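MRNA export protein (Chaetomium thermophilum, PDB 4WPM) probably takes part in exporting mRNA from the nucleus to the cytoplasm, and is represented here by its RRM domain. Local coordinates at residues 44-47 / 48-52; 61-65 / 66-70. All coordinates share one frame; numbering follows the deposited sequence.

Contact 1: 44-47 / 48-52; sequences LDFL and ERKSK
Asp45 and Arg49, one helical turn apart, form a salt bridge in which Arg49 NE lies 3.0 Å from Asp45 OD2. The bond is bent, 137° at the hydrogen, and NE approaches from above the carboxylate plane. A bend at chi3 (-66°) folds the arginine back over the preceding turn, and a water accepting from Arg49 NH1 and donating to Asp45 OD2 closes a second path between the charges. Opposite charges spaced i to i+4 suit this solvent-facing flank. Backbone bonds follow the same spacing: Glu48 N reaches Leu44 O and Lys50 N reaches Phe46 O, both at 3.0 Å. Near the C-terminal end, Ser51 N bonds Leu47 O, while its OG donates to Glu48 O at 2.9 Å, so the short serine side chain returns to its own helix. Glu48 runs extended past Leu44 O and carries OE2 to the backbone N of Leu57.

Arg49 NH1 meets the Phe46 ring at its edge, 4.0 Å from CD1, with guanidinium and ring planes 64° apart. Lys50 lies alongside, CB over one face and CG 4.2 Å from Phe46 CZ, its methylenes covering the ring. Buried Leu47 packs on Leu79 and Leu82. This is an amphipathic helix with i to i+4 pairing, the first of the two helices that lie on the RRM sheet.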
loop_
_atom_site.group_PDB
_atom_site.type_symbol
_atom_site.label_atom_id
_atom_site.label_comp_id
_atom_site.label_asym_id
_atom_site.label_seq_id
_atom_site.Cartn_x
_atom_site.Cartn_y
_atom_site.Cartn_z
ATOM N N LEU A 44 15.573 -4.414 -5.035
ATOM C CA LEU A 44 16.008 -5.734 -4.594
ATOM C C LEU A 44 17.527 -5.797 -4.545
ATOM O O LEU A 44 18.102 -6.426 -3.659
ATOM C CB LEU A 44 15.458 -6.828 -5.512
ATOM C CG LEU A 44 13.938 -6.858 -5.703
ATOM C CD1 LEU A 44 13.503 -8.186 -6.309
ATOM C CD2 LEU A 44 13.189 -6.579 -4.405
ATOM N N ASP A 45 18.176 -5.135 -5.498
ATOM C CA ASP A 45 19.630 -5.056 -5.509
ATOM C C ASP A 45 20.118 -4.338 -4.256
ATOM O O ASP A 45 21.097 -4.749 -3.636
ATOM C CB ASP A 45 20.123 -4.334 -6.764
ATOM C CG ASP A 45 21.634 -4.256 -6.835
ATOM O OD1 ASP A 45 22.261 -5.233 -7.294
ATOM O OD2 ASP A 45 22.196 -3.215 -6.432
ATOM N N PHE A 46 19.422 -3.267 -3.887
ATOM C CA PHE A 46 19.760 -2.503 -2.691
ATOM C C PHE A 46 19.575 -3.331 -1.422
ATOM O O PHE A 46 20.404 -3.279 -0.512
ATOM C CB PHE A 46 18.907 -1.234 -2.615
ATOM C CG PHE A 46 18.868 -0.610 -1.250
ATOM C CD1 PHE A 46 19.935 0.137 -0.782
ATOM C CD2 PHE A 46 17.760 -0.770 -0.434
ATOM C CE1 PHE A 46 19.898 0.713 0.473
ATOM C CE2 PHE A 46 17.718 -0.198 0.823
ATOM C CZ PHE A 46 18.788 0.545 1.277
ATOM N N LEU A 47 18.488 -4.094 -1.365
ATOM C CA LEU A 47 18.191 -4.921 -0.200
ATOM C C LEU A 47 19.237 -6.013 0.001
ATOM O O LEU A 47 19.638 -6.299 1.129
ATOM C CB LEU A 47 16.805 -5.556 -0.334
ATOM C CG LEU A 47 15.606 -4.606 -0.289
ATOM C CD1 LEU A 47 14.325 -5.350 -0.628
ATOM C CD2 LEU A 47 15.490 -3.938 1.073
ATOM N N GLU A 48 19.673 -6.621 -1.098
ATOM C CA GLU A 48 20.675 -7.677 -1.039
ATOM C C GLU A 48 22.003 -7.170 -0.483
ATOM O O GLU A 48 22.626 -7.825 0.353
ATOM C CB GLU A 48 20.890 -8.281 -2.430
ATOM C CG GLU A 48 19.712 -9.103 -2.935
ATOM C CD GLU A 48 19.886 -9.563 -4.371
ATOM O OE1 GLU A 48 20.647 -8.916 -5.120
ATOM O OE2 GLU A 48 19.254 -10.573 -4.752
ATOM N N ARG A 49 22.432 -6.002 -0.950
ATOM C CA ARG A 49 23.700 -5.423 -0.518
ATOM C C ARG A 49 23.638 -4.947 0.933
ATOM O O ARG A 49 24.590 -5.128 1.693
ATOM C CB ARG A 49 24.094 -4.260 -1.431
ATOM C CG ARG A 49 24.323 -4.667 -2.879
ATOM C CD ARG A 49 24.740 -3.487 -3.740
ATOM N NE ARG A 49 23.670 -2.497 -3.875
ATOM C CZ ARG A 49 23.731 -1.242 -3.428
ATOM N NH1 ARG A 49 22.698 -0.431 -3.603
ATOM N NH2 ARG A 49 24.817 -0.780 -2.813
ATOM N N LYS A 50 22.517 -4.340 1.311
ATOM C CA LYS A 50 22.367 -3.741 2.636
ATOM C C LYS A 50 22.305 -4.788 3.743
ATOM O O LYS A 50 22.754 -4.544 4.864
ATOM C CB LYS A 50 21.117 -2.860 2.683
ATOM C CG LYS A 50 21.110 -1.850 3.825
ATOM C CD LYS A 50 22.201 -0.801 3.676
ATOM C CE LYS A 50 22.119 0.238 4.783
ATOM N NZ LYS A 50 23.423 0.921 5.002
ATOM N N SER A 51 21.733 -5.944 3.429
ATOM C CA SER A 51 21.562 -7.015 4.405
ATOM C C SER A 51 22.916 -7.559 4.858
ATOM O O SER A 51 23.079 -7.952 6.012
ATOM C CB SER A 51 20.706 -8.141 3.826
ATOM O OG SER A 51 21.391 -8.824 2.793
ATOM N N LYS A 52 23.869 -7.596 3.928
ATOM C CA LYS A 52 25.225 -8.091 4.187
ATOM C C LYS A 52 25.233 -9.581 4.520
ATOM O O LYS A 52 26.184 -10.087 5.117
ATOM C CB LYS A 52 25.885 -7.305 5.327
ATOM C CG LYS A 52 25.948 -5.804 5.106
ATOM C CD LYS A 52 26.902 -5.444 3.980
ATOM C CE LYS A 52 26.955 -3.942 3.763
ATOM N NZ LYS A 52 28.020 -3.549 2.800
HETATM O O HOH W 1 20.772 -0.286 -6.153
#

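Contact 2: 61-65 / 66-70; sequences IIDGD and YVWLK
Ile61 and Trp68 meet because chi1 of 55° sets Ile61 CG1 between its backbone N and carbonyl carbon, 3.8 Å from Trp68 CB. Chi1 of -61° puts Trp68 CG beside its own N and leads the indole to Asp63, whose CB lies 3.7 Å from Trp68 NE1. The residues belong to a beta hairpin closed by a type II' turn from Asp63 to Tyr66. Gly64 occupies the second turn position with positive phi (66°), a conformation easily reached without a side chain.

Ile61 and Trp68, a hydrogen-bonded antiparallel pair, exchange two backbone bonds, Trp68 N to Ile61 O being 2.9 Å. At the turn, Asp63 N reaches Tyr66 O at 3.0 Å, and Tyr66 N returns to Asp63 O. On the other face of the sheet Ile62 CG1 packs on Val67 CG2 at 4.0 Å, branched residues suited to a strand; both also touch Leu40 of helix 40-51. Tyr66 makes a cation-pi contact with Lys23, and Asp65 OD2 accepts from the backbone N of Glu96 of the second subunit. Trp68 NE1 is buried without a hydrogen-bond partner in the model; Asp63 O, in the ring plane at the indole edge, stays 4.0 Å from Trp68 NE1.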
loop_
_atom_site.group_PDB
_atom_site.type_symbol
_atom_site.label_atom_id
_atom_site.label_comp_id
_atom_site.label_asym_id
_atom_site.label_seq_id
_atom_site.Cartn_x
_atom_site.Cartn_y
_atom_site.Cartn_z
ATOM N N ILE A 61 7.293 -8.957 -6.898
ATOM C CA ILE A 61 6.371 -8.243 -7.782
ATOM C C ILE A 61 5.966 -6.885 -7.211
ATOM O O ILE A 61 6.076 -6.652 -6.007
ATOM C CB ILE A 61 5.086 -9.058 -8.055
ATOM C CG1 ILE A 61 4.410 -9.448 -6.740
ATOM C CG2 ILE A 61 5.396 -10.315 -8.853
ATOM C CD1 ILE A 61 2.960 -9.818 -6.894
ATOM N N ILE A 62 5.507 -5.995 -8.088
ATOM C CA ILE A 62 4.943 -4.713 -7.671
ATOM C C ILE A 62 3.430 -4.756 -7.860
ATOM O O ILE A 62 2.942 -4.862 -8.986
ATOM C CB ILE A 62 5.526 -3.522 -8.465
ATOM C CG1 ILE A 62 7.002 -3.315 -8.119
ATOM C CG2 ILE A 62 4.757 -2.239 -8.147
ATOM C CD1 ILE A 62 7.723 -2.321 -9.018
ATOM N N ASP A 63 2.698 -4.680 -6.752
ATOM C CA ASP A 63 1.242 -4.610 -6.788
ATOM C C ASP A 63 0.753 -3.429 -5.959
ATOM O O ASP A 63 0.930 -3.399 -4.740
ATOM C CB ASP A 63 0.626 -5.911 -6.269
ATOM C CG ASP A 63 -0.870 -5.980 -6.505
ATOM O OD1 ASP A 63 -1.280 -6.414 -7.601
ATOM O OD2 ASP A 63 -1.635 -5.601 -5.593
ATOM N N GLY A 64 0.135 -2.459 -6.624
ATOM C CA GLY A 64 -0.266 -1.231 -5.968
ATOM C C GLY A 64 0.956 -0.450 -5.531
ATOM O O GLY A 64 1.904 -0.286 -6.300
ATOM N N ASP A 65 0.936 0.028 -4.291
ATOM C CA ASP A 65 2.063 0.768 -3.735
ATOM C C ASP A 65 3.065 -0.177 -3.078
ATOM O O ASP A 65 4.126 0.253 -2.622
ATOM C CB ASP A 65 1.583 1.803 -2.716
ATOM C CG ASP A 65 0.602 2.794 -3.306
ATOM O OD1 ASP A 65 0.508 2.875 -4.550
ATOM O OD2 ASP A 65 -0.068 3.502 -2.525
ATOM N N TYR A 66 2.728 -1.465 -3.037
ATOM C CA TYR A 66 3.537 -2.444 -2.322
ATOM C C TYR A 66 4.454 -3.243 -3.238
ATOM O O TYR A 66 4.152 -3.456 -4.414
ATOM C CB TYR A 66 2.636 -3.419 -1.560
ATOM C CG TYR A 66 2.000 -2.844 -0.317
ATOM C CD1 TYR A 66 2.721 -2.734 0.864
ATOM C CD2 TYR A 66 0.679 -2.420 -0.321
ATOM C CE1 TYR A 66 2.144 -2.213 2.006
ATOM C CE2 TYR A 66 0.094 -1.897 0.816
ATOM C CZ TYR A 66 0.832 -1.796 1.977
ATOM O OH TYR A 66 0.256 -1.278 3.114
ATOM N N VAL A 67 5.578 -3.678 -2.676
ATOM C CA VAL A 67 6.432 -4.679 -3.299
ATOM C C VAL A 67 6.350 -5.962 -2.482
ATOM O O VAL A 67 6.569 -5.948 -1.269
ATOM C CB VAL A 67 7.900 -4.213 -3.396
ATOM C CG1 VAL A 67 8.797 -5.335 -3.916
ATOM C CG2 VAL A 67 8.015 -2.986 -4.279
ATOM N N TRP A 68 6.033 -7.067 -3.149
ATOM C CA TRP A 68 5.880 -8.355 -2.486
ATOM C C TRP A 68 7.106 -9.216 -2.756
ATOM O O TRP A 68 7.586 -9.268 -3.885
ATOM C CB TRP A 68 4.617 -9.071 -2.970
ATOM C CG TRP A 68 3.348 -8.319 -2.705
ATOM C CD1 TRP A 68 2.910 -7.194 -3.341
ATOM C CD2 TRP A 68 2.343 -8.648 -1.737
ATOM N NE1 TRP A 68 1.700 -6.799 -2.825
ATOM C CE2 TRP A 68 1.330 -7.675 -1.840
ATOM C CE3 TRP A 68 2.206 -9.670 -0.792
ATOM C CZ2 TRP A 68 0.194 -7.693 -1.032
ATOM C CZ3 TRP A 68 1.077 -9.685 0.008
ATOM C CH2 TRP A 68 0.086 -8.704 -0.118
ATOM N N LEU A 69 7.614 -9.871 -1.717
ATOM C CA LEU A 69 8.758 -10.769 -1.853
ATOM C C LEU A 69 8.496 -12.084 -1.137
ATOM O O LEU A 69 7.994 -12.102 -0.012
ATOM C CB LEU A 69 10.030 -10.122 -1.301
ATOM C CG LEU A 69 10.489 -8.834 -1.982
ATOM C CD1 LEU A 69 11.659 -8.229 -1.226
ATOM C CD2 LEU A 69 10.864 -9.102 -3.428
ATOM N N LYS A 70 8.843 -13.183 -1.802
ATOM C CA LYS A 70 8.745 -14.510 -1.214
ATOM C C LYS A 70 10.146 -15.015 -0.871
ATOM O O LYS A 70 10.978 -15.200 -1.761
ATOM C CB LYS A 70 8.031 -15.455 -2.183
ATOM C CG LYS A 70 7.165 -16.508 -1.517
ATOM C CD LYS A 70 6.290 -17.211 -2.545
ATOM C CE LYS A 70 5.263 -18.117 -1.887
ATOM N NZ LYS A 70 4.750 -19.154 -2.824
#

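From the N terminus, strand 20-25 comes first and ends up inside the sheet, beside strand 66-71. Contact 1 follows within helix 40-51 and closes single helical turns. The chain then runs through a loop into strand 59-63, and contact 2 closes the tight turn that joins it to strand 66-71. The two contacts are in series, neither nested nor crossed, with centres about 17 Å apart on opposite sides of the chain's centre. They nevertheless touch through Leu69: its CD2 lies 3.6 Å from Leu44 CD2, and its CD1 packs on Leu47. Helix 40-51 is thereby tied to the hairpin's inner strand in the alpha/beta core of the RRM.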